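Local coordinates for protein separin (Saccharomyces cerevisiae, PDB 5U1T) that cleaves the cohesin subunit MCD1/SCC1 at the onset of anaphase as a caspase-like cysteine protease, and is held inactive by securin for most of the cell cycle, at residues S54-Y59 with F102-L107; S73-H78 with D126-N131; N89-A94 with L141-V146; S96-L101 with S130-L135; I153-L156 with R162-L165. All blocks are in the same frame, centred on the assembly; numbering follows the deposited sequence.

Contact 1. Residues S54-Y59 with F102-L107; sequences SLNSIY and FNETNL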
# COMPACT_ATOMS: atom_id res chain seq x y z
N SER A 54 -37.02 -12.67 42.03
CA SER A 54 -35.67 -13.19 42.01
C SER A 54 -35.51 -14.24 40.93
O SER A 54 -34.51 -14.25 40.23
CB SER A 54 -35.29 -13.77 43.36
OG SER A 54 -35.51 -12.81 44.37
N LEU A 55 -36.49 -15.11 40.78
CA LEU A 55 -36.44 -16.12 39.73
C LEU A 55 -36.41 -15.53 38.31
O LEU A 55 -35.54 -15.84 37.51
CB LEU A 55 -37.62 -17.08 39.87
CG LEU A 55 -37.39 -18.24 40.84
CD1 LEU A 55 -38.66 -19.09 41.04
CD2 LEU A 55 -36.20 -19.08 40.32
N ASN A 56 -37.39 -14.68 38.00
CA ASN A 56 -37.43 -14.09 36.69
C ASN A 56 -36.21 -13.21 36.41
O ASN A 56 -35.75 -13.09 35.28
CB ASN A 56 -38.68 -13.25 36.53
CG ASN A 56 -38.72 -12.55 35.20
OD1 ASN A 56 -38.26 -11.42 35.08
ND2 ASN A 56 -39.22 -13.24 34.18
N SER A 57 -35.70 -12.57 37.46
CA SER A 57 -34.54 -11.73 37.34
C SER A 57 -33.33 -12.57 36.91
O SER A 57 -32.60 -12.21 35.99
CB SER A 57 -34.31 -11.01 38.66
OG SER A 57 -33.06 -10.37 38.67
N ILE A 58 -33.16 -13.73 37.54
CA ILE A 58 -32.05 -14.63 37.25
C ILE A 58 -32.20 -15.34 35.90
O ILE A 58 -31.24 -15.43 35.13
CB ILE A 58 -31.88 -15.70 38.37
CG1 ILE A 58 -31.63 -15.04 39.73
CG2 ILE A 58 -30.70 -16.58 38.06
CD1 ILE A 58 -32.02 -15.92 40.95
N TYR A 59 -33.39 -15.86 35.60
CA TYR A 59 -33.64 -16.52 34.32
C TYR A 59 -33.34 -15.58 33.16
O TYR A 59 -32.86 -16.00 32.12
CB TYR A 59 -35.08 -17.02 34.21
CG TYR A 59 -35.43 -18.31 34.92
CD1 TYR A 59 -34.78 -19.51 34.64
CD2 TYR A 59 -36.46 -18.35 35.85
CE1 TYR A 59 -35.11 -20.68 35.29
CE2 TYR A 59 -36.80 -19.51 36.50
CZ TYR A 59 -36.13 -20.68 36.22
OH TYR A 59 -36.49 -21.84 36.88
N PHE A 102 -41.60 -23.27 33.19
CA PHE A 102 -41.54 -23.69 31.81
C PHE A 102 -41.44 -22.50 30.87
O PHE A 102 -40.66 -22.52 29.92
CB PHE A 102 -42.76 -24.51 31.45
CG PHE A 102 -42.72 -25.07 30.07
CD1 PHE A 102 -42.14 -26.30 29.83
CD2 PHE A 102 -43.28 -24.38 29.01
CE1 PHE A 102 -42.12 -26.83 28.56
CE2 PHE A 102 -43.27 -24.91 27.73
CZ PHE A 102 -42.68 -26.14 27.51
N ASN A 103 -42.23 -21.47 31.14
CA ASN A 103 -42.29 -20.31 30.27
C ASN A 103 -40.96 -19.55 30.23
O ASN A 103 -40.59 -18.99 29.22
CB ASN A 103 -43.42 -19.39 30.69
CG ASN A 103 -44.76 -19.88 30.22
OD1 ASN A 103 -44.85 -20.74 29.34
ND2 ASN A 103 -45.81 -19.35 30.81
N GLU A 104 -40.24 -19.58 31.35
CA GLU A 104 -39.00 -18.88 31.49
C GLU A 104 -37.84 -19.62 30.85
O GLU A 104 -36.73 -19.13 30.89
CB GLU A 104 -38.68 -18.66 32.96
CG GLU A 104 -39.67 -17.80 33.69
CD GLU A 104 -39.42 -16.33 33.47
OE1 GLU A 104 -39.93 -15.79 32.48
OE2 GLU A 104 -38.72 -15.70 34.27
N THR A 105 -38.08 -20.78 30.26
CA THR A 105 -36.97 -21.64 29.85
C THR A 105 -37.21 -22.30 28.50
O THR A 105 -36.48 -23.22 28.12
CB THR A 105 -36.70 -22.74 30.91
OG1 THR A 105 -37.94 -23.42 31.24
CG2 THR A 105 -36.12 -22.14 32.19
N ASN A 106 -38.22 -21.84 27.77
CA ASN A 106 -38.62 -22.45 26.51
C ASN A 106 -39.11 -21.41 25.51
O ASN A 106 -39.69 -20.40 25.89
CB ASN A 106 -39.75 -23.49 26.72
CG ASN A 106 -39.34 -24.67 27.62
OD1 ASN A 106 -38.81 -25.66 27.14
ND2 ASN A 106 -39.61 -24.56 28.92
N LEU A 107 -38.94 -21.68 24.21
CA LEU A 107 -39.54 -20.80 23.22
C LEU A 107 -41.05 -20.84 23.37
O LEU A 107 -41.70 -19.82 23.58
CB LEU A 107 -39.16 -21.20 21.80
CG LEU A 107 -39.78 -20.22 20.80
CD1 LEU A 107 -39.21 -18.79 20.95
CD2 LEU A 107 -39.70 -20.72 19.37

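Contact 2. Residues S73-H78 with D126-N131; sequences STVKQH and DYYLSN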
# COMPACT_ATOMS: atom_id res chain seq x y z
N SER A 73 -29.14 -25.15 37.32
CA SER A 73 -29.01 -25.15 38.76
C SER A 73 -30.14 -24.32 39.36
O SER A 73 -30.60 -24.60 40.47
CB SER A 73 -27.63 -24.63 39.16
OG SER A 73 -27.67 -23.24 39.31
N THR A 74 -30.62 -23.33 38.60
CA THR A 74 -31.76 -22.49 38.99
C THR A 74 -33.10 -23.23 38.90
O THR A 74 -33.96 -23.10 39.77
CB THR A 74 -31.82 -21.22 38.10
OG1 THR A 74 -30.68 -20.40 38.38
CG2 THR A 74 -33.08 -20.40 38.35
N VAL A 75 -33.28 -23.99 37.83
CA VAL A 75 -34.44 -24.83 37.63
C VAL A 75 -34.57 -25.85 38.77
O VAL A 75 -35.67 -26.15 39.24
CB VAL A 75 -34.35 -25.54 36.26
CG1 VAL A 75 -35.16 -26.82 36.22
CG2 VAL A 75 -34.79 -24.58 35.16
N LYS A 76 -33.43 -26.35 39.23
CA LYS A 76 -33.37 -27.32 40.31
C LYS A 76 -33.94 -26.73 41.59
O LYS A 76 -34.73 -27.39 42.31
CB LYS A 76 -31.93 -27.78 40.52
CG LYS A 76 -31.82 -29.16 41.14
CD LYS A 76 -30.53 -29.31 41.90
CE LYS A 76 -30.66 -30.43 42.91
NZ LYS A 76 -29.33 -31.04 43.14
N GLN A 77 -33.56 -25.49 41.87
CA GLN A 77 -34.14 -24.76 42.99
C GLN A 77 -35.64 -24.56 42.80
O GLN A 77 -36.44 -24.71 43.73
CB GLN A 77 -33.45 -23.41 43.16
CG GLN A 77 -32.10 -23.53 43.81
CD GLN A 77 -31.28 -22.28 43.66
OE1 GLN A 77 -30.20 -22.18 44.23
NE2 GLN A 77 -31.78 -21.32 42.89
N HIS A 78 -36.00 -24.23 41.57
CA HIS A 78 -37.37 -23.92 41.24
C HIS A 78 -38.25 -25.18 41.41
O HIS A 78 -39.38 -25.10 41.93
CB HIS A 78 -37.44 -23.37 39.81
CG HIS A 78 -38.68 -22.58 39.52
ND1 HIS A 78 -38.81 -21.80 38.40
CD2 HIS A 78 -39.85 -22.48 40.19
CE1 HIS A 78 -40.00 -21.23 38.39
NE2 HIS A 78 -40.65 -21.63 39.47
N ASP A 126 -34.82 -30.75 28.41
CA ASP A 126 -34.86 -32.22 28.49
C ASP A 126 -34.20 -32.79 29.76
O ASP A 126 -34.29 -33.99 30.03
CB ASP A 126 -34.23 -32.86 27.25
CG ASP A 126 -32.78 -32.56 27.10
OD1 ASP A 126 -32.19 -31.97 28.03
OD2 ASP A 126 -32.21 -32.93 26.04
N TYR A 127 -33.55 -31.93 30.53
CA TYR A 127 -32.97 -32.32 31.81
C TYR A 127 -33.95 -32.14 32.98
O TYR A 127 -33.59 -32.39 34.12
CB TYR A 127 -31.68 -31.52 32.05
CG TYR A 127 -31.84 -30.02 32.17
CD1 TYR A 127 -32.07 -29.43 33.42
CD2 TYR A 127 -31.75 -29.18 31.06
CE1 TYR A 127 -32.21 -28.05 33.55
CE2 TYR A 127 -31.88 -27.78 31.18
CZ TYR A 127 -32.10 -27.23 32.43
OH TYR A 127 -32.24 -25.87 32.58
N TYR A 128 -35.17 -31.68 32.71
CA TYR A 128 -36.18 -31.56 33.77
C TYR A 128 -37.61 -31.91 33.32
O TYR A 128 -38.48 -32.16 34.16
CB TYR A 128 -36.18 -30.14 34.37
CG TYR A 128 -36.74 -29.05 33.45
CD1 TYR A 128 -38.12 -28.88 33.28
CD2 TYR A 128 -35.89 -28.20 32.75
CE1 TYR A 128 -38.63 -27.90 32.44
CE2 TYR A 128 -36.40 -27.20 31.92
CZ TYR A 128 -37.77 -27.06 31.76
OH TYR A 128 -38.28 -26.07 30.93
N LEU A 129 -37.84 -31.91 32.00
CA LEU A 129 -39.19 -31.97 31.44
C LEU A 129 -39.97 -33.18 31.97
O LEU A 129 -41.11 -33.05 32.41
CB LEU A 129 -39.13 -32.01 29.90
CG LEU A 129 -40.51 -32.04 29.23
CD1 LEU A 129 -41.30 -30.78 29.54
CD2 LEU A 129 -40.40 -32.26 27.74
N SER A 130 -39.34 -34.34 31.88
CA SER A 130 -39.77 -35.56 32.54
C SER A 130 -40.29 -35.32 33.94
O SER A 130 -41.43 -35.66 34.24
CB SER A 130 -38.60 -36.55 32.57
OG SER A 130 -38.74 -37.51 33.62
N ASN A 131 -39.48 -34.73 34.81
CA ASN A 131 -39.90 -34.55 36.18
C ASN A 131 -40.96 -33.46 36.32
O ASN A 131 -41.78 -33.51 37.24
CB ASN A 131 -38.71 -34.26 37.08
CG ASN A 131 -37.68 -35.38 37.04
OD1 ASN A 131 -38.01 -36.57 37.20
ND2 ASN A 131 -36.43 -35.01 36.79

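Contact 3. Residues N89-A94 with L141-V146; sequences NALGLA and LKRKLV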
# COMPACT_ATOMS: atom_id res chain seq x y z
N ASN A 89 -49.67 -28.16 50.40
CA ASN A 89 -51.01 -28.12 49.84
C ASN A 89 -51.41 -26.79 49.18
O ASN A 89 -52.59 -26.42 49.17
CB ASN A 89 -52.04 -28.47 50.90
CG ASN A 89 -53.01 -29.48 50.42
OD1 ASN A 89 -52.63 -30.61 50.11
ND2 ASN A 89 -54.29 -29.09 50.33
N ALA A 90 -50.40 -26.11 48.63
CA ALA A 90 -50.59 -24.91 47.83
C ALA A 90 -50.63 -25.33 46.37
O ALA A 90 -49.76 -24.97 45.60
CB ALA A 90 -49.48 -23.93 48.09
N LEU A 91 -51.57 -26.17 46.04
CA LEU A 91 -51.68 -26.71 44.72
C LEU A 91 -51.98 -25.72 43.66
O LEU A 91 -51.64 -25.93 42.53
CB LEU A 91 -52.72 -27.81 44.70
CG LEU A 91 -52.45 -28.86 45.75
CD1 LEU A 91 -53.56 -29.87 45.76
CD2 LEU A 91 -51.13 -29.54 45.45
N GLY A 92 -52.63 -24.63 44.02
CA GLY A 92 -52.93 -23.62 43.04
C GLY A 92 -51.67 -22.90 42.68
O GLY A 92 -51.39 -22.62 41.55
N LEU A 93 -50.88 -22.60 43.69
CA LEU A 93 -49.65 -21.91 43.51
C LEU A 93 -48.61 -22.78 42.85
O LEU A 93 -47.83 -22.32 42.07
CB LEU A 93 -49.14 -21.50 44.86
CG LEU A 93 -48.94 -20.03 45.10
CD1 LEU A 93 -48.51 -19.85 46.53
CD2 LEU A 93 -47.84 -19.57 44.18
N ALA A 94 -48.59 -24.04 43.20
CA ALA A 94 -47.62 -24.94 42.66
C ALA A 94 -47.83 -25.08 41.19
O ALA A 94 -46.91 -25.14 40.44
CB ALA A 94 -47.73 -26.28 43.33
N LEU A 141 -53.74 -34.88 40.03
CA LEU A 141 -54.24 -35.88 40.95
C LEU A 141 -54.75 -35.26 42.24
O LEU A 141 -55.88 -35.49 42.63
CB LEU A 141 -53.15 -36.90 41.24
CG LEU A 141 -53.69 -38.09 42.00
CD1 LEU A 141 -54.79 -38.74 41.19
CD2 LEU A 141 -52.55 -39.05 42.25
N LYS A 142 -53.92 -34.47 42.92
CA LYS A 142 -54.32 -33.94 44.22
C LYS A 142 -55.40 -32.87 44.14
O LYS A 142 -56.11 -32.64 45.11
CB LYS A 142 -53.11 -33.40 44.97
CG LYS A 142 -52.13 -34.47 45.34
CD LYS A 142 -52.85 -35.67 45.93
CE LYS A 142 -52.60 -35.80 47.42
NZ LYS A 142 -51.34 -36.60 47.70
N ARG A 143 -55.54 -32.23 42.98
CA ARG A 143 -56.66 -31.30 42.78
C ARG A 143 -57.92 -32.05 42.35
O ARG A 143 -58.99 -31.44 42.19
CB ARG A 143 -56.30 -30.24 41.75
CG ARG A 143 -55.17 -29.30 42.19
CD ARG A 143 -55.03 -28.12 41.25
NE ARG A 143 -55.91 -27.00 41.59
CZ ARG A 143 -55.68 -25.75 41.22
NH1 ARG A 143 -54.61 -25.45 40.50
NH2 ARG A 143 -56.53 -24.78 41.57
N LYS A 144 -57.80 -33.36 42.16
CA LYS A 144 -58.92 -34.23 41.78
C LYS A 144 -59.51 -33.80 40.44
O LYS A 144 -60.73 -33.84 40.25
CB LYS A 144 -60.01 -34.24 42.86
CG LYS A 144 -59.51 -34.48 44.27
CD LYS A 144 -60.50 -35.33 45.05
CE LYS A 144 -60.18 -35.32 46.53
NZ LYS A 144 -59.90 -33.92 46.99
N LEU A 145 -58.65 -33.39 39.52
CA LEU A 145 -59.12 -32.89 38.23
C LEU A 145 -58.90 -33.91 37.13
O LEU A 145 -58.82 -33.56 35.96
CB LEU A 145 -58.42 -31.58 37.88
CG LEU A 145 -58.66 -30.44 38.86
CD1 LEU A 145 -57.79 -29.25 38.48
CD2 LEU A 145 -60.15 -30.08 38.91
N VAL A 146 -58.84 -35.18 37.52
CA VAL A 146 -58.49 -36.22 36.56
C VAL A 146 -59.56 -36.31 35.48
O VAL A 146 -59.25 -36.40 34.30
CB VAL A 146 -58.27 -37.57 37.27
CG1 VAL A 146 -57.99 -38.67 36.26
CG2 VAL A 146 -57.12 -37.47 38.27

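Contact 4. Residues S96-L101 with S130-L135; sequences SEIIFL and SNLKIL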
# COMPACT_ATOMS: atom_id res chain seq x y z
N SER A 96 -49.15 -22.92 39.01
CA SER A 96 -48.76 -21.82 38.15
C SER A 96 -47.24 -21.59 38.25
O SER A 96 -46.64 -21.01 37.34
CB SER A 96 -49.57 -20.56 38.49
OG SER A 96 -49.35 -20.18 39.82
N GLU A 97 -46.62 -22.10 39.32
CA GLU A 97 -45.16 -22.14 39.40
C GLU A 97 -44.53 -23.04 38.34
O GLU A 97 -43.45 -22.73 37.83
CB GLU A 97 -44.70 -22.61 40.78
CG GLU A 97 -44.71 -21.53 41.82
CD GLU A 97 -43.70 -20.46 41.53
OE1 GLU A 97 -42.74 -20.73 40.77
OE2 GLU A 97 -43.88 -19.34 42.06
N ILE A 98 -45.18 -24.16 38.03
CA ILE A 98 -44.74 -25.09 36.99
C ILE A 98 -44.74 -24.39 35.64
O ILE A 98 -43.74 -24.39 34.90
CB ILE A 98 -45.66 -26.35 36.94
CG1 ILE A 98 -45.39 -27.28 38.13
CG2 ILE A 98 -45.55 -27.07 35.60
CD1 ILE A 98 -46.01 -28.65 37.99
N ILE A 99 -45.89 -23.80 35.31
CA ILE A 99 -46.05 -23.00 34.10
C ILE A 99 -45.00 -21.87 34.00
O ILE A 99 -44.39 -21.69 32.94
CB ILE A 99 -47.50 -22.45 34.06
CG1 ILE A 99 -48.44 -23.61 33.77
CG2 ILE A 99 -47.65 -21.35 33.02
CD1 ILE A 99 -49.91 -23.33 34.05
N PHE A 100 -44.77 -21.17 35.10
CA PHE A 100 -43.76 -20.12 35.21
C PHE A 100 -42.36 -20.66 34.88
O PHE A 100 -41.65 -20.09 34.06
CB PHE A 100 -43.80 -19.51 36.61
CG PHE A 100 -42.80 -18.42 36.86
CD1 PHE A 100 -42.54 -17.45 35.90
CD2 PHE A 100 -42.15 -18.33 38.09
CE1 PHE A 100 -41.61 -16.42 36.15
CE2 PHE A 100 -41.24 -17.30 38.36
CZ PHE A 100 -40.97 -16.34 37.38
N LEU A 101 -42.00 -21.78 35.51
CA LEU A 101 -40.72 -22.43 35.29
C LEU A 101 -40.53 -22.76 33.80
O LEU A 101 -39.44 -22.55 33.22
CB LEU A 101 -40.61 -23.71 36.14
CG LEU A 101 -39.29 -24.49 36.13
CD1 LEU A 101 -39.08 -25.27 37.43
CD2 LEU A 101 -39.17 -25.44 34.92
N SER A 130 -39.34 -34.34 31.88
CA SER A 130 -39.77 -35.56 32.54
C SER A 130 -40.29 -35.32 33.94
O SER A 130 -41.43 -35.66 34.24
CB SER A 130 -38.60 -36.55 32.57
OG SER A 130 -38.74 -37.51 33.62
N ASN A 131 -39.48 -34.73 34.81
CA ASN A 131 -39.90 -34.55 36.18
C ASN A 131 -40.96 -33.46 36.32
O ASN A 131 -41.78 -33.51 37.24
CB ASN A 131 -38.71 -34.26 37.08
CG ASN A 131 -37.68 -35.38 37.04
OD1 ASN A 131 -38.01 -36.57 37.20
ND2 ASN A 131 -36.43 -35.01 36.79
N LEU A 132 -40.96 -32.48 35.42
CA LEU A 132 -41.97 -31.43 35.46
C LEU A 132 -43.36 -32.02 35.23
O LEU A 132 -44.30 -31.74 35.96
CB LEU A 132 -41.66 -30.33 34.42
CG LEU A 132 -42.48 -29.04 34.54
CD1 LEU A 132 -42.22 -28.30 35.86
CD2 LEU A 132 -42.25 -28.11 33.34
N LYS A 133 -43.46 -32.87 34.22
CA LYS A 133 -44.71 -33.51 33.86
C LYS A 133 -45.25 -34.40 35.00
O LYS A 133 -46.47 -34.46 35.24
CB LYS A 133 -44.51 -34.32 32.58
CG LYS A 133 -44.20 -33.46 31.37
CD LYS A 133 -44.34 -34.22 30.05
CE LYS A 133 -44.02 -33.32 28.85
NZ LYS A 133 -44.44 -33.98 27.58
N ILE A 134 -44.35 -35.09 35.70
CA ILE A 134 -44.73 -35.91 36.84
C ILE A 134 -45.30 -35.02 37.95
O ILE A 134 -46.27 -35.39 38.62
CB ILE A 134 -43.52 -36.77 37.37
CG1 ILE A 134 -43.08 -37.79 36.32
CG2 ILE A 134 -43.89 -37.51 38.64
CD1 ILE A 134 -41.89 -38.60 36.73
N LEU A 135 -44.70 -33.84 38.14
CA LEU A 135 -45.22 -32.90 39.13
C LEU A 135 -46.61 -32.39 38.71
O LEU A 135 -47.51 -32.25 39.53
CB LEU A 135 -44.25 -31.75 39.35
CG LEU A 135 -42.85 -32.15 39.86
CD1 LEU A 135 -41.81 -31.01 39.74
CD2 LEU A 135 -42.95 -32.62 41.28

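Contact 5. Residues I153-L156 with R162-L165; sequences ILEL and RYLL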
# COMPACT_ATOMS: atom_id res chain seq x y z
N ILE A 153 -54.63 -36.54 29.38
CA ILE A 153 -53.79 -37.49 30.07
C ILE A 153 -53.70 -38.75 29.23
O ILE A 153 -52.64 -39.36 29.13
CB ILE A 153 -54.34 -37.78 31.46
CG1 ILE A 153 -53.96 -36.62 32.38
CG2 ILE A 153 -53.76 -39.05 32.02
CD1 ILE A 153 -54.87 -36.48 33.53
N LEU A 154 -54.80 -39.10 28.58
CA LEU A 154 -54.78 -40.22 27.66
C LEU A 154 -53.87 -39.92 26.47
O LEU A 154 -53.02 -40.73 26.14
CB LEU A 154 -56.20 -40.57 27.20
CG LEU A 154 -57.10 -41.16 28.30
CD1 LEU A 154 -58.50 -41.51 27.77
CD2 LEU A 154 -56.46 -42.37 28.97
N GLU A 155 -54.02 -38.74 25.86
CA GLU A 155 -53.20 -38.33 24.70
C GLU A 155 -51.70 -38.38 25.01
O GLU A 155 -50.90 -38.91 24.23
CB GLU A 155 -53.61 -36.92 24.24
CG GLU A 155 -52.55 -36.16 23.44
CD GLU A 155 -52.34 -36.69 22.02
OE1 GLU A 155 -51.43 -36.17 21.31
OE2 GLU A 155 -53.08 -37.61 21.60
N LEU A 156 -51.35 -37.82 26.16
CA LEU A 156 -50.02 -37.93 26.76
C LEU A 156 -49.50 -39.36 26.73
O LEU A 156 -48.49 -39.66 26.10
CB LEU A 156 -50.06 -37.43 28.20
CG LEU A 156 -48.81 -37.65 29.02
CD1 LEU A 156 -47.75 -36.77 28.43
CD2 LEU A 156 -49.04 -37.32 30.49
N ARG A 162 -43.08 -40.21 22.84
CA ARG A 162 -42.70 -38.88 22.43
C ARG A 162 -42.70 -37.91 23.59
O ARG A 162 -41.77 -37.12 23.75
CB ARG A 162 -43.62 -38.39 21.33
CG ARG A 162 -43.63 -36.90 21.18
CD ARG A 162 -44.53 -36.48 20.06
NE ARG A 162 -44.56 -35.04 19.92
CZ ARG A 162 -45.32 -34.38 19.05
NH1 ARG A 162 -45.26 -33.06 18.99
NH2 ARG A 162 -46.13 -35.05 18.24
N TYR A 163 -43.73 -37.96 24.43
CA TYR A 163 -43.83 -36.94 25.47
C TYR A 163 -43.06 -37.29 26.74
O TYR A 163 -42.77 -36.40 27.54
CB TYR A 163 -45.29 -36.66 25.82
CG TYR A 163 -46.10 -36.21 24.63
CD1 TYR A 163 -45.73 -35.08 23.89
CD2 TYR A 163 -47.25 -36.91 24.25
CE1 TYR A 163 -46.48 -34.67 22.80
CE2 TYR A 163 -48.00 -36.51 23.16
CZ TYR A 163 -47.61 -35.39 22.44
OH TYR A 163 -48.37 -35.01 21.36
N LEU A 164 -42.73 -38.56 26.92
CA LEU A 164 -42.23 -39.01 28.22
C LEU A 164 -40.97 -39.86 28.17
O LEU A 164 -39.99 -39.58 28.86
CB LEU A 164 -43.32 -39.81 28.94
CG LEU A 164 -44.11 -39.11 30.04
CD1 LEU A 164 -43.21 -38.81 31.21
CD2 LEU A 164 -44.71 -37.84 29.55
N LEU A 165 -41.02 -40.91 27.36
CA LEU A 165 -40.02 -41.97 27.39
C LEU A 165 -38.82 -41.63 26.51
O LEU A 165 -38.50 -42.35 25.57
CB LEU A 165 -40.64 -43.30 26.95
CG LEU A 165 -41.94 -43.68 27.65
CD1 LEU A 165 -42.49 -44.98 27.12
CD2 LEU A 165 -41.75 -43.75 29.16

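Contact 1. Residues S54-Y59 with F102-L107
Tyr59 takes Glu104 onto its ring: the CB of Glu104 sits 3.6 Å above the ring plane, over one face but displaced toward the rim, and makes a CH-pi contact 4.0 Å from CB to the ring centroid. From a direction that is neither face nor edge, Thr105 CG2 closes on the same ring, 3.6 Å from Tyr59 CE1. Glu104 then bends at its second torsion (chi2 -81°), which carries the carboxylate off the ring, its plane almost perpendicular to the tyrosine, and back toward Asn56. There its plane is turned 22° from that of the Asn56 amide, whose ND2 approaches OE2; the hydrogen bond is weak, its N-H pointing well off line, and the 2.5 Å between Asn56 ND2 and Glu104 OE2 is too short to be trusted closely. The setting is an all-helical one: helix 48-64 lies against the chain just as helix 91-103 ends and its backbone turns out of the helix at Glu104. Further out, the Tyr59 hydroxyl is bonded to His78 ND1 on helix 69-87, so the ring spans three pieces of chain. A phenylalanine at Tyr59 would probably keep the CH-pi contact but leave His78 ND1 without its hydroxyl mate and the ring less firmly anchored. On the other segment, Thr105 OG1 binds back to Leu101 O. Phe102 O takes both Thr105 N and the side-chain ND2 of Asn106, and that amide nitrogen also stands 3.2 Å above the centre of the Phe102 ring.

Contact 2. Residues S73-H78 with D126-N131
Val75 and Tyr128 are the closest backbone points here, 8.0 Å from CA to CA. Val75 belongs to the continuous helix 69-87; Tyr128 occupies the N-cap position of helix 129-142, at the end of a loop that also carries Tyr127. The gap is bridged entirely by side chains. Val75 CG1 reaches into the angle between the two tyrosines, 3.8 Å from Tyr128 CD2 and 4.2 Å from Tyr127 CE1, while its CG2 branch approaches the hydroxyl end of Tyr127, 3.9 Å from OH. The valine's first torsion (chi1 156°) sends CG1 out toward the loop. This is helix-to-loop packing in the all-helical N-terminal part of separase, where the start of one helix is laid against the flank of an earlier one. Neighbouring tyrosines set each other's position: CD2 of Tyr128 lies 3.8 Å above the Tyr127 ring plane, off toward the rim, and Tyr127 CE1 in turn lies in the plane of the Tyr128 ring, at its edge. The Tyr128 hydroxyl is bonded to Thr105 OG1 and Asn106 ND2, and Tyr59 of helix 48-64 also packs on Val75.

Contact 3. Residues N89-A94 with L141-V146
Leu91 and Arg143 meet where one helix starts beside the finish of another: helix 129-142 closes in a Schellman motif, with Lys144 at positive phi (60°) and its N bonded to Leu141 O, and the first turn of helix 91-103 lies against that finish. Just upstream, Asn89 plays the same part for helix 69-87, sending its N back to Ile86 O while Ala90 N returns to Leu85 O. Both segments are thus helix ends, and their contact lies at the surface. Leu91 does the filling. Its CD1 methyl presses on the root of Lys142, 3.6 Å from CB, and its CB runs along the aliphatic part of Arg143, 3.8 Å from CG. Lys142 touches with that root alone: its chain kinks at three successive torsions and carries NZ away to a backbone atom of the second protein chain in the assembly, where it is hydrogen-bonded. Arg143 turns the other way, bending at chi3 (86°) so that the flat guanidinium is laid face on over the backbone joining Leu91 to Gly92. The positive end of the helix dipole would, if anything, disfavour a guanidinium here, and no hydrogen bond crosses between the segments; the contact is one of van der Waals packing. One face of the guanidinium lies over Leu91 C and Gly92 CA, with Arg143 NH1 3.6 Å from Gly92 CA.

Contact 4. Residues S96-L101 with S130-L135
Ile98 and Leu132 form the tight centre of an antiparallel helix pair: helices 91-103 and 129-142 run at 159° to each other over these segments, their axes 10.7 Å apart at closest approach. The two side chains slide past one another in opposite directions, CG2 of Ile98 3.6 Å from CD1 of Leu132. Leu132 throws its branched end across the gap with CG anti to the backbone N (chi1 -169°), and Ile98 meets it with both branches, CG1 of Ile98 standing 4.0 Å from the same CD1 methyl of Leu132. The longer branch goes further, its CD1 reaching 3.8 Å from Leu135 CB one turn along, while helix 113-117 adds Leu113 and Ile116 against Ile98. No hydrogen bond crosses between the segments, and the four residues that touch, Ile98, Leu101, Leu132 and Leu135, are all buried. Packing slackens at the Leu101 end, where CD2 stays 4.3 Å from Leu132 CD1 and the leucine leans instead on Tyr128 and His78. On the outer side of helix 91-103, Ser96 is exposed and Ile99 turns its back on the partner helix. Across the pair, Ile134 and Lys133 both turn away from helix 91-103: Ile134 packs on an apolar side chain of the second protein chain, which Asn131 and Leu135 also reach, and Lys133 spends its NZ on three backbone oxygens, those of Leu117, Ala119 and Tyr163.

Contact 5. Residues I153-L156 with R162-L165
Tyr163 and Leu156 bury the most surface in this contact. The CD1 methyl of Leu156 sits against the base of the tyrosine, 3.6 Å from Tyr163 CB, and also touches Leu164, 3.4 Å from its CD2, so one branch wedges between two consecutive residues. With CG anti to the backbone N (chi1 172°), that branch is brought round to them. The Leu156 carbonyl oxygen, meanwhile, lies in the ring plane of Tyr163 at its edge, 3.5 Å from CD2. Farther along the ring, the hydroxyl donates to Glu155 OE1, 3.3 Å from OH to OE1, on the anti side of the carboxylate and 22° out of its plane. The same oxygen forms a salt bridge with Arg334, so it has two partners. A phenylalanine at Tyr163 would probably cost Glu155 OE1 its hydroxyl donor, and Arg334 a weak partner, leaving the outer end of the ring less firmly fixed. Arg162 CG lies over one face of the ring, off toward the rim. The contact closes the short turn between helix 146-158 and helix 160-163. Helix 129-142 packs on it, through Leu137 on Leu156 and Lys133 on Leu164, and helices 190-203 and 236-250 lie against the neighbouring turn at Leu154.

Overall arrangement
All five contacts tie together the first helices of the chain, 48-64 through 160-163, away from the probable active-site cysteine, Cys1497. Helix 91-103 enters contacts 1, 3 and 4, and helix 129-142 enters contacts 2, 3 and 4, making this antiparallel pair the spine. Contact 4 holds its middle, contact 3 its far end about 12 Å away centre to centre, while contacts 1 and 2, their centres also 12 Å apart, bring helices 48-64 and 69-87 onto it. Along the chain contacts 1, 2 and 3 interleave, contact 4 lies within the span of contact 3, and contact 5 follows in series, packing consecutive N-terminal helices into one unit remote from the catalytic domain.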